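Local structure of hypothetical protein (Bacteroides eggerthii, 4JGL) at residues V87-I101 against L151-L163. The protein is of unknown function but adopts a streptavidin-like fold with two extra alpha helices and binds calcium ions in the crystal. Sequence-based numbering, arbitrary orientation.
Sequences VMIVPRGGDKLEITI and LFEDERCAEFKNL. With EDO (1,2-ethanediol), chain E.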
ATOM      1  N   VAL A  87       7.534   6.128  -5.167  1.00 10.06           N
ATOM      2  CA  VAL A  87       7.043   7.248  -5.930  1.00 10.15           C
ATOM      3  C   VAL A  87       6.585   8.317  -4.975  1.00 10.35           C
ATOM      4  O   VAL A  87       5.821   8.037  -4.052  1.00 12.02           O
ATOM      5  CB  VAL A  87       5.864   6.848  -6.813  1.00 12.90           C
ATOM      6  CG1 VAL A  87       5.363   8.036  -7.633  1.00 14.67           C
ATOM      7  CG2 VAL A  87       6.241   5.683  -7.722  1.00 15.93           C
HETATM    8  N   MSE A  88       7.052   9.539  -5.172  1.00 10.05           N
HETATM    9  CA  MSE A  88       6.650  10.665  -4.351  0.50  9.92           C
HETATM   10  C   MSE A  88       5.850  11.623  -5.226  1.00 11.19           C
HETATM   11  O   MSE A  88       6.265  11.941  -6.337  1.00 12.47           O
HETATM   12  CB  MSE A  88       7.902  11.314  -3.759  0.50 10.27           C
HETATM   13  CG  MSE A  88       7.670  12.343  -2.666  0.50 10.75           C
HETATM   14 SE   MSE A  88       9.355  12.812  -1.703  0.38  9.05          SE
HETATM   15  CE  MSE A  88      10.176  13.890  -3.094  0.50 12.51           C
ATOM     16  N   ILE A  89       4.694  12.056  -4.721  1.00 11.65           N
ATOM     17  CA  ILE A  89       3.779  12.925  -5.439  1.00 11.73           C
ATOM     18  C   ILE A  89       3.511  14.149  -4.575  1.00 13.17           C
ATOM     19  O   ILE A  89       2.875  14.032  -3.530  1.00 13.40           O
ATOM     20  CB  ILE A  89       2.457  12.230  -5.793  1.00 12.20           C
ATOM     21  CG1 ILE A  89       2.741  10.934  -6.552  1.00 13.07           C
ATOM     22  CG2 ILE A  89       1.565  13.168  -6.597  1.00 15.16           C
ATOM     23  CD1 ILE A  89       1.514  10.149  -7.009  1.00 17.42           C
ATOM     24  N   VAL A  90       4.063  15.286  -4.974  1.00 13.20           N
ATOM     25  CA  VAL A  90       4.090  16.475  -4.141  1.00 13.52           C
ATOM     26  C   VAL A  90       3.300  17.593  -4.810  1.00 15.31           C
ATOM     27  O   VAL A  90       3.703  18.062  -5.863  1.00 15.91           O
ATOM     28  CB  VAL A  90       5.536  16.951  -3.865  1.00 15.13           C
ATOM     29  CG1 VAL A  90       5.535  18.186  -2.993  1.00 16.99           C
ATOM     30  CG2 VAL A  90       6.343  15.853  -3.199  1.00 15.65           C
ATOM     31  N   PRO A  91       2.196  18.043  -4.194  1.00 16.19           N
ATOM     32  CA  PRO A  91       1.460  19.163  -4.761  1.00 18.69           C
ATOM     33  C   PRO A  91       2.226  20.472  -4.685  1.00 20.05           C
ATOM     34  O   PRO A  91       2.913  20.745  -3.700  1.00 20.93           O
ATOM     35  CB  PRO A  91       0.193  19.223  -3.900  1.00 20.41           C
ATOM     36  CG  PRO A  91       0.038  17.891  -3.323  1.00 21.30           C
ATOM     37  CD  PRO A  91       1.444  17.356  -3.130  1.00 17.89           C
ATOM     38  N   ARG A  92       2.094  21.265  -5.743  1.00 22.94           N
ATOM     39  CA  ARG A  92       2.663  22.602  -5.788  1.00 27.11           C
ATOM     40  C   ARG A  92       1.612  23.593  -6.285  1.00 30.84           C
ATOM     41  O   ARG A  92       0.528  23.211  -6.740  1.00 31.55           O
ATOM     42  CB  ARG A  92       3.881  22.611  -6.700  1.00 28.01           C
ATOM     43  CG  ARG A  92       5.041  21.806  -6.182  1.00 29.66           C
ATOM     44  CD  ARG A  92       5.617  22.414  -4.923  1.00 31.35           C
ATOM     45  NE  ARG A  92       6.786  21.686  -4.439  1.00 28.83           N
ATOM     46  CZ  ARG A  92       7.122  21.557  -3.163  1.00 27.60           C
ATOM     47  NH1 ARG A  92       6.386  22.103  -2.195  1.00 32.58           N
ATOM     48  NH2 ARG A  92       8.209  20.873  -2.832  1.00 28.54           N
ATOM     49  N   GLY A  93       1.948  24.871  -6.203  1.00 34.24           N
ATOM     50  CA  GLY A  93       1.020  25.934  -6.577  1.00 37.04           C
ATOM     51  C   GLY A  93       0.388  25.741  -7.940  1.00 38.90           C
ATOM     52  O   GLY A  93       1.014  25.214  -8.865  1.00 40.05           O
ATOM     53  N   GLY A  94      -0.865  26.169  -8.057  1.00 40.26           N
ATOM     54  CA  GLY A  94      -1.576  26.134  -9.331  1.00 40.84           C
ATOM     55  C   GLY A  94      -1.892  24.732  -9.809  1.00 40.61           C
ATOM     56  O   GLY A  94      -1.780  24.436 -11.008  1.00 41.80           O
ATOM     57  N   ASP A  95      -2.274  23.873  -8.862  1.00 38.65           N
ATOM     58  CA  ASP A  95      -2.703  22.500  -9.144  1.00 38.41           C
ATOM     59  C   ASP A  95      -1.667  21.654  -9.912  1.00 34.53           C
ATOM     60  O   ASP A  95      -2.018  20.733 -10.644  1.00 33.69           O
ATOM     61  CB  ASP A  95      -4.078  22.509  -9.836  1.00 41.15           C
ATOM     62  CG  ASP A  95      -5.149  23.183  -8.980  1.00 49.12           C
ATOM     63  OD1 ASP A  95      -5.036  23.139  -7.731  1.00 54.07           O
ATOM     64  OD2 ASP A  95      -6.099  23.764  -9.550  1.00 54.62           O
ATOM     65  N   LYS A  96      -0.386  21.947  -9.697  1.00 27.89           N
ATOM     66  CA  LYS A  96       0.682  21.145 -10.265  1.00 25.84           C
ATOM     67  C   LYS A  96       1.063  20.027  -9.282  1.00 21.66           C
ATOM     68  O   LYS A  96       0.864  20.158  -8.079  1.00 20.88           O
ATOM     69  CB  LYS A  96       1.895  22.025 -10.593  1.00 27.29           C
ATOM     70  CG  LYS A  96       1.648  23.001 -11.761  1.00 33.49           C
ATOM     71  N   LEU A  97       1.596  18.943  -9.831  1.00 19.02           N
ATOM     72  CA  LEU A  97       2.170  17.847  -9.029  1.00 16.78           C
ATOM     73  C   LEU A  97       3.588  17.585  -9.464  1.00 17.04           C
ATOM     74  O   LEU A  97       3.883  17.530 -10.654  1.00 20.85           O
ATOM     75  CB  LEU A  97       1.396  16.563  -9.223  1.00 18.44           C
ATOM     76  CG  LEU A  97      -0.077  16.563  -8.859  1.00 19.82           C
ATOM     77  CD1 LEU A  97      -0.654  15.219  -9.246  1.00 20.99           C
ATOM     78  CD2 LEU A  97      -0.260  16.892  -7.396  1.00 20.05           C
ATOM     79  N   GLU A  98       4.487  17.430  -8.493  1.00 14.32           N
ATOM     80  CA  GLU A  98       5.817  16.944  -8.753  1.00 13.79           C
ATOM     81  C   GLU A  98       5.841  15.439  -8.476  1.00 12.50           C
ATOM     82  O   GLU A  98       5.568  15.006  -7.352  1.00 13.75           O
ATOM     83  CB  GLU A  98       6.843  17.638  -7.859  1.00 13.34           C
ATOM     84  CG  GLU A  98       6.934  19.124  -8.063  1.00 15.52           C
ATOM     85  CD  GLU A  98       7.927  19.797  -7.134  1.00 15.63           C
ATOM     86  OE1 GLU A  98       8.453  19.173  -6.198  1.00 15.70           O
ATOM     87  OE2 GLU A  98       8.159  20.993  -7.315  1.00 22.86           O
ATOM     88  N   ILE A  99       6.219  14.657  -9.471  1.00 13.05           N
ATOM     89  CA  ILE A  99       6.259  13.208  -9.360  1.00 12.96           C
ATOM     90  C   ILE A  99       7.692  12.743  -9.586  1.00 12.71           C
ATOM     91  O   ILE A  99       8.298  13.041 -10.620  1.00 14.39           O
ATOM     92  CB  ILE A  99       5.291  12.510 -10.323  1.00 14.14           C
ATOM     93  CG1 ILE A  99       3.853  12.932 -10.022  1.00 14.59           C
ATOM     94  CG2 ILE A  99       5.408  11.009 -10.195  1.00 15.40           C
ATOM     95  CD1 ILE A  99       2.795  12.352 -10.945  1.00 19.43           C
ATOM     96  N   THR A 100       8.241  12.046  -8.595  1.00 12.67           N
ATOM     97  CA  THR A 100       9.601  11.541  -8.668  1.00 12.55           C
ATOM     98  C   THR A 100       9.620  10.083  -8.248  1.00 12.78           C
ATOM     99  O   THR A 100       8.766   9.647  -7.463  1.00 13.27           O
ATOM    100  CB  THR A 100      10.571  12.355  -7.827  1.00 13.91           C
ATOM    101  OG1 THR A 100      10.169  12.328  -6.461  1.00 14.31           O
ATOM    102  CG2 THR A 100      10.674  13.783  -8.315  1.00 15.06           C
ATOM    103  N   ILE A 101      10.588   9.350  -8.772  1.00 12.63           N
ATOM    104  CA  ILE A 101      10.685   7.927  -8.569  1.00 12.90           C
ATOM    105  C   ILE A 101      12.102   7.549  -8.130  1.00 13.90           C
ATOM    106  O   ILE A 101      13.074   8.079  -8.677  1.00 16.30           O
ATOM    107  CB  ILE A 101      10.288   7.171  -9.851  1.00 15.80           C
ATOM    108  CG1 ILE A 101       8.891   7.607 -10.338  1.00 16.57           C
ATOM    109  CG2 ILE A 101      10.390   5.684  -9.651  1.00 19.59           C
ATOM    110  CD1 ILE A 101       8.613   7.308 -11.845  1.00 21.57           C
ATOM    111  N   LEU A 151      -6.244   8.494  -8.204  1.00 13.72           N
ATOM    112  CA  LEU A 151      -4.891   8.944  -8.410  0.50 12.48           C
ATOM    113  C   LEU A 151      -4.326   8.400  -9.740  1.00 12.91           C
ATOM    114  O   LEU A 151      -3.737   9.149 -10.523  1.00 16.11           O
ATOM    115  CB  LEU A 151      -4.074   8.569  -7.174  0.50 12.94           C
ATOM    116  CG  LEU A 151      -2.630   8.993  -7.121  0.50 13.31           C
ATOM    117  CD1 LEU A 151      -2.519  10.501  -7.020  0.50 16.19           C
ATOM    118  CD2 LEU A 151      -1.925   8.267  -5.950  0.50 12.80           C
ATOM    119  N   PHE A 152      -4.529   7.114 -10.028  1.00 13.53           N
ATOM    120  CA  PHE A 152      -4.011   6.535 -11.282  0.50 14.80           C
ATOM    121  C   PHE A 152      -4.519   7.261 -12.496  1.00 15.89           C
ATOM    122  O   PHE A 152      -3.791   7.403 -13.477  1.00 18.09           O
ATOM    123  CB  PHE A 152      -4.462   5.108 -11.536  0.50 14.41           C
ATOM    124  CG  PHE A 152      -3.976   4.117 -10.560  0.50 13.70           C
ATOM    125  CD1 PHE A 152      -2.716   4.203 -10.009  0.50 16.20           C
ATOM    126  CD2 PHE A 152      -4.787   3.052 -10.233  0.50 13.86           C
ATOM    127  CE1 PHE A 152      -2.288   3.255  -9.108  0.50 16.03           C
ATOM    128  CE2 PHE A 152      -4.370   2.110  -9.351  0.50 14.96           C
ATOM    129  CZ  PHE A 152      -3.116   2.199  -8.787  0.50 16.25           C
ATOM    130  N   GLU A 153      -5.781   7.670 -12.453  1.00 15.47           N
ATOM    131  CA  GLU A 153      -6.443   8.201 -13.638  1.00 16.24           C
ATOM    132  C   GLU A 153      -6.484   9.722 -13.671  1.00 17.28           C
ATOM    133  O   GLU A 153      -7.011  10.317 -14.622  1.00 21.91           O
ATOM    134  CB  GLU A 153      -7.836   7.561 -13.787  1.00 17.80           C
ATOM    135  CG  GLU A 153      -7.866   6.012 -13.712  1.00 20.79           C
ATOM    136  CD  GLU A 153      -7.009   5.247 -14.722  1.00 29.17           C
ATOM    137  OE1 GLU A 153      -6.891   5.698 -15.884  1.00 31.74           O
ATOM    138  OE2 GLU A 153      -6.509   4.147 -14.347  1.00 31.71           O
ATOM    139  N   ASP A 154      -5.859  10.376 -12.696  1.00 17.48           N
ATOM    140  CA  ASP A 154      -5.757  11.834 -12.673  1.00 18.46           C
ATOM    141  C   ASP A 154      -4.880  12.215 -13.857  1.00 20.88           C
ATOM    142  O   ASP A 154      -3.819  11.640 -14.036  1.00 20.68           O
ATOM    143  CB  ASP A 154      -5.102  12.276 -11.356  1.00 18.52           C
ATOM    144  CG  ASP A 154      -5.078  13.777 -11.163  1.00 23.70           C
ATOM    145  OD1 ASP A 154      -4.517  14.492 -12.033  1.00 23.83           O
ATOM    146  OD2 ASP A 154      -5.607  14.251 -10.129  1.00 28.79           O
ATOM    147  N   GLU A 155      -5.339  13.159 -14.676  1.00 23.49           N
ATOM    148  CA  GLU A 155      -4.583  13.560 -15.874  1.00 25.65           C
ATOM    149  C   GLU A 155      -3.146  14.025 -15.595  1.00 25.95           C
ATOM    150  O   GLU A 155      -2.276  13.936 -16.474  1.00 29.83           O
ATOM    151  CB  GLU A 155      -5.344  14.659 -16.643  1.00 27.52           C
ATOM    152  N   ARG A 156      -2.893  14.507 -14.379  1.00 22.73           N
ATOM    153  CA  ARG A 156      -1.556  14.957 -13.968  1.00 22.12           C
ATOM    154  C   ARG A 156      -0.595  13.834 -13.550  1.00 22.12           C
ATOM    155  O   ARG A 156       0.609  14.076 -13.319  1.00 22.48           O
ATOM    156  CB  ARG A 156      -1.692  15.916 -12.793  1.00 21.93           C
ATOM    157  CG  ARG A 156      -2.602  17.127 -13.065  1.00 21.04           C
ATOM    158  CD  ARG A 156      -2.850  17.893 -11.800  1.00 22.91           C
ATOM    159  NE  ARG A 156      -3.596  17.091 -10.835  1.00 21.66           N
ATOM    160  CZ  ARG A 156      -3.853  17.446  -9.583  1.00 24.74           C
ATOM    161  NH1 ARG A 156      -3.420  18.600  -9.096  1.00 26.66           N
ATOM    162  NH2 ARG A 156      -4.544  16.620  -8.795  1.00 27.85           N
ATOM    163  N   CYS A 157      -1.112  12.609 -13.435  1.00 21.61           N
ATOM    164  CA  CYS A 157      -0.361  11.499 -12.849  1.00 19.29           C
ATOM    165  C   CYS A 157       0.099  10.455 -13.835  1.00 19.60           C
ATOM    166  O   CYS A 157       0.438   9.352 -13.448  1.00 19.00           O
ATOM    167  CB  CYS A 157      -1.190  10.824 -11.763  1.00 19.58           C
ATOM    168  SG  CYS A 157      -1.397  11.888 -10.363  1.00 21.46           S
ATOM    169  N   ALA A 158       0.175  10.808 -15.110  1.00 21.12           N
ATOM    170  CA  ALA A 158       0.675   9.873 -16.102  1.00 20.64           C
ATOM    171  C   ALA A 158       2.005   9.235 -15.754  1.00 19.97           C
ATOM    172  O   ALA A 158       2.207   8.056 -15.967  1.00 21.25           O
ATOM    173  CB  ALA A 158       0.767  10.552 -17.470  1.00 23.06           C
ATOM    174  N   GLU A 159       2.923  10.002 -15.184  1.00 20.13           N
ATOM    175  CA  GLU A 159       4.223   9.465 -14.825  1.00 21.37           C
ATOM    176  C   GLU A 159       4.076   8.294 -13.849  1.00 19.83           C
ATOM    177  O   GLU A 159       4.810   7.307 -13.906  1.00 20.03           O
ATOM    178  CB  GLU A 159       5.049  10.586 -14.201  1.00 23.60           C
ATOM    179  CG  GLU A 159       6.497  10.298 -14.024  1.00 26.34           C
ATOM    180  CD  GLU A 159       7.322  11.551 -13.686  1.00 22.52           C
ATOM    181  OE1 GLU A 159       6.800  12.693 -13.687  1.00 21.66           O
ATOM    182  OE2 GLU A 159       8.520  11.374 -13.408  1.00 29.55           O
ATOM    183  N   PHE A 160       3.121   8.426 -12.924  1.00 17.68           N
ATOM    184  CA  PHE A 160       2.834   7.354 -11.966  1.00 15.66           C
ATOM    185  C   PHE A 160       2.105   6.175 -12.599  1.00 14.53           C
ATOM    186  O   PHE A 160       2.507   5.037 -12.413  1.00 15.41           O
ATOM    187  CB  PHE A 160       2.045   7.943 -10.789  1.00 15.28           C
ATOM    188  CG  PHE A 160       1.527   6.932  -9.788  1.00 15.24           C
ATOM    189  CD1 PHE A 160       2.348   5.973  -9.215  1.00 15.56           C
ATOM    190  CD2 PHE A 160       0.219   6.985  -9.393  1.00 17.57           C
ATOM    191  CE1 PHE A 160       1.861   5.105  -8.257  1.00 17.40           C
ATOM    192  CE2 PHE A 160      -0.260   6.115  -8.440  1.00 18.46           C
ATOM    193  CZ  PHE A 160       0.554   5.159  -7.901  1.00 20.09           C
ATOM    194  N   LYS A 161       1.048   6.461 -13.337  1.00 15.61           N
ATOM    195  CA  LYS A 161       0.277   5.431 -14.027  1.00 16.14           C
ATOM    196  C   LYS A 161       1.184   4.621 -14.944  1.00 15.51           C
ATOM    197  O   LYS A 161       1.138   3.394 -14.945  1.00 17.05           O
ATOM    198  CB  LYS A 161      -0.864   6.061 -14.818  1.00 17.39           C
ATOM    199  CG  LYS A 161      -1.788   5.040 -15.511  1.00 20.31           C
ATOM    200  CD  LYS A 161      -2.921   5.718 -16.275  1.00 23.66           C
ATOM    201  CE  LYS A 161      -3.944   4.716 -16.824  1.00 31.18           C
ATOM    202  NZ  LYS A 161      -3.305   3.580 -17.489  1.00 35.60           N
ATOM    203  N   ASN A 162       2.038   5.317 -15.694  1.00 17.94           N
ATOM    204  CA  ASN A 162       2.922   4.642 -16.648  1.00 18.62           C
ATOM    205  C   ASN A 162       3.957   3.780 -15.957  1.00 16.88           C
ATOM    206  O   ASN A 162       4.264   2.693 -16.407  1.00 17.93           O
ATOM    207  CB  ASN A 162       3.628   5.645 -17.570  1.00 19.83           C
ATOM    208  CG  ASN A 162       2.671   6.364 -18.515  1.00 23.73           C
ATOM    209  OD1 ASN A 162       1.542   5.930 -18.730  1.00 27.44           O
ATOM    210  ND2 ASN A 162       3.121   7.488 -19.071  1.00 29.35           N
ATOM    211  N   LEU A 163       4.516   4.252 -14.840  1.00 17.19           N
ATOM    212  CA  LEU A 163       5.429   3.419 -14.074  1.00 17.94           C
ATOM    213  C   LEU A 163       4.784   2.098 -13.655  1.00 16.97           C
ATOM    214  O   LEU A 163       5.387   1.037 -13.760  1.00 17.81           O
ATOM    215  CB  LEU A 163       5.923   4.163 -12.817  1.00 18.97           C
ATOM    216  CG  LEU A 163       6.770   3.346 -11.833  1.00 20.96           C
ATOM    217  CD1 LEU A 163       8.094   2.901 -12.444  1.00 24.19           C
ATOM    218  CD2 LEU A 163       7.018   4.162 -10.577  1.00 22.20           C
TER
HETATM  219  C1  EDO E 203      -3.442   0.832 -12.804  1.00 27.05           C
HETATM  220  O1  EDO E 203      -4.801   0.415 -12.979  1.00 30.91           O
HETATM  221  C2  EDO E 203      -3.234   2.080 -13.641  1.00 28.07           C
HETATM  222  O2  EDO E 203      -3.449   1.755 -15.019  1.00 28.06           O
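Strands 87-92 and 96-101 pair as an antiparallel hairpin, and helix 158-163 lies along one face of it, its axis 8.8 Å from that of strand 96-101 and inclined to it by 30°; with strand 87-92 it runs nearly antiparallel. By CA positions Leu97 lies opposite Arg156, just before the helix, and Ile99 opposite Glu159 in its first turn, while alternate residues of both strands, Val87, Ile89, Leu97, Ile99 and Ile101, turn their side chains toward the helical segment. At the helix N-cap, Cys157 sets SG 3.6 Å from Leu97 CD1, and Ile99 CD1 rests on its CA. The delta methyl of Ile89 reaches one face of the Phe160 ring and meets Leu151 CD1 tip to tip, whereas Val87 CG1 approaches the same ring obliquely. Leu163, with CG anti to the backbone N (chi1 173°), brings CD2 against both Val87 CG2, a tight 3.3 Å away, and Ile101 CD1, at 3.7 Å. Toward the hairpin turn, Arg156 bends at chi3 (-65°) and gives NH1 to Asp95 O, a nearly straight bond of 3.0 Å that arrives from above the carbonyl plane; Leu97 CD1 lies over one face of the guanidinium, toward its rim. Arg156 NE and NH2 grip Asp154 OD1 and OD2 side-on, and Arg156 N closes an Asx turn on OD1, so the Asp154 carboxylate fixes the guanidinium beside the hairpin turn. The extended Glu159 slides past Ile99, its aliphatic part against CG2. Deeper in, Leu151 and Phe160 reach Ile67 of the adjoining strand 64-75 and carry the apolar layer onward. This is a helix packed through its apolar side on one face of a beta-hairpin, by which the C-terminal helices, evidently the two added to the streptavidin-like fold, join its antiparallel sheet.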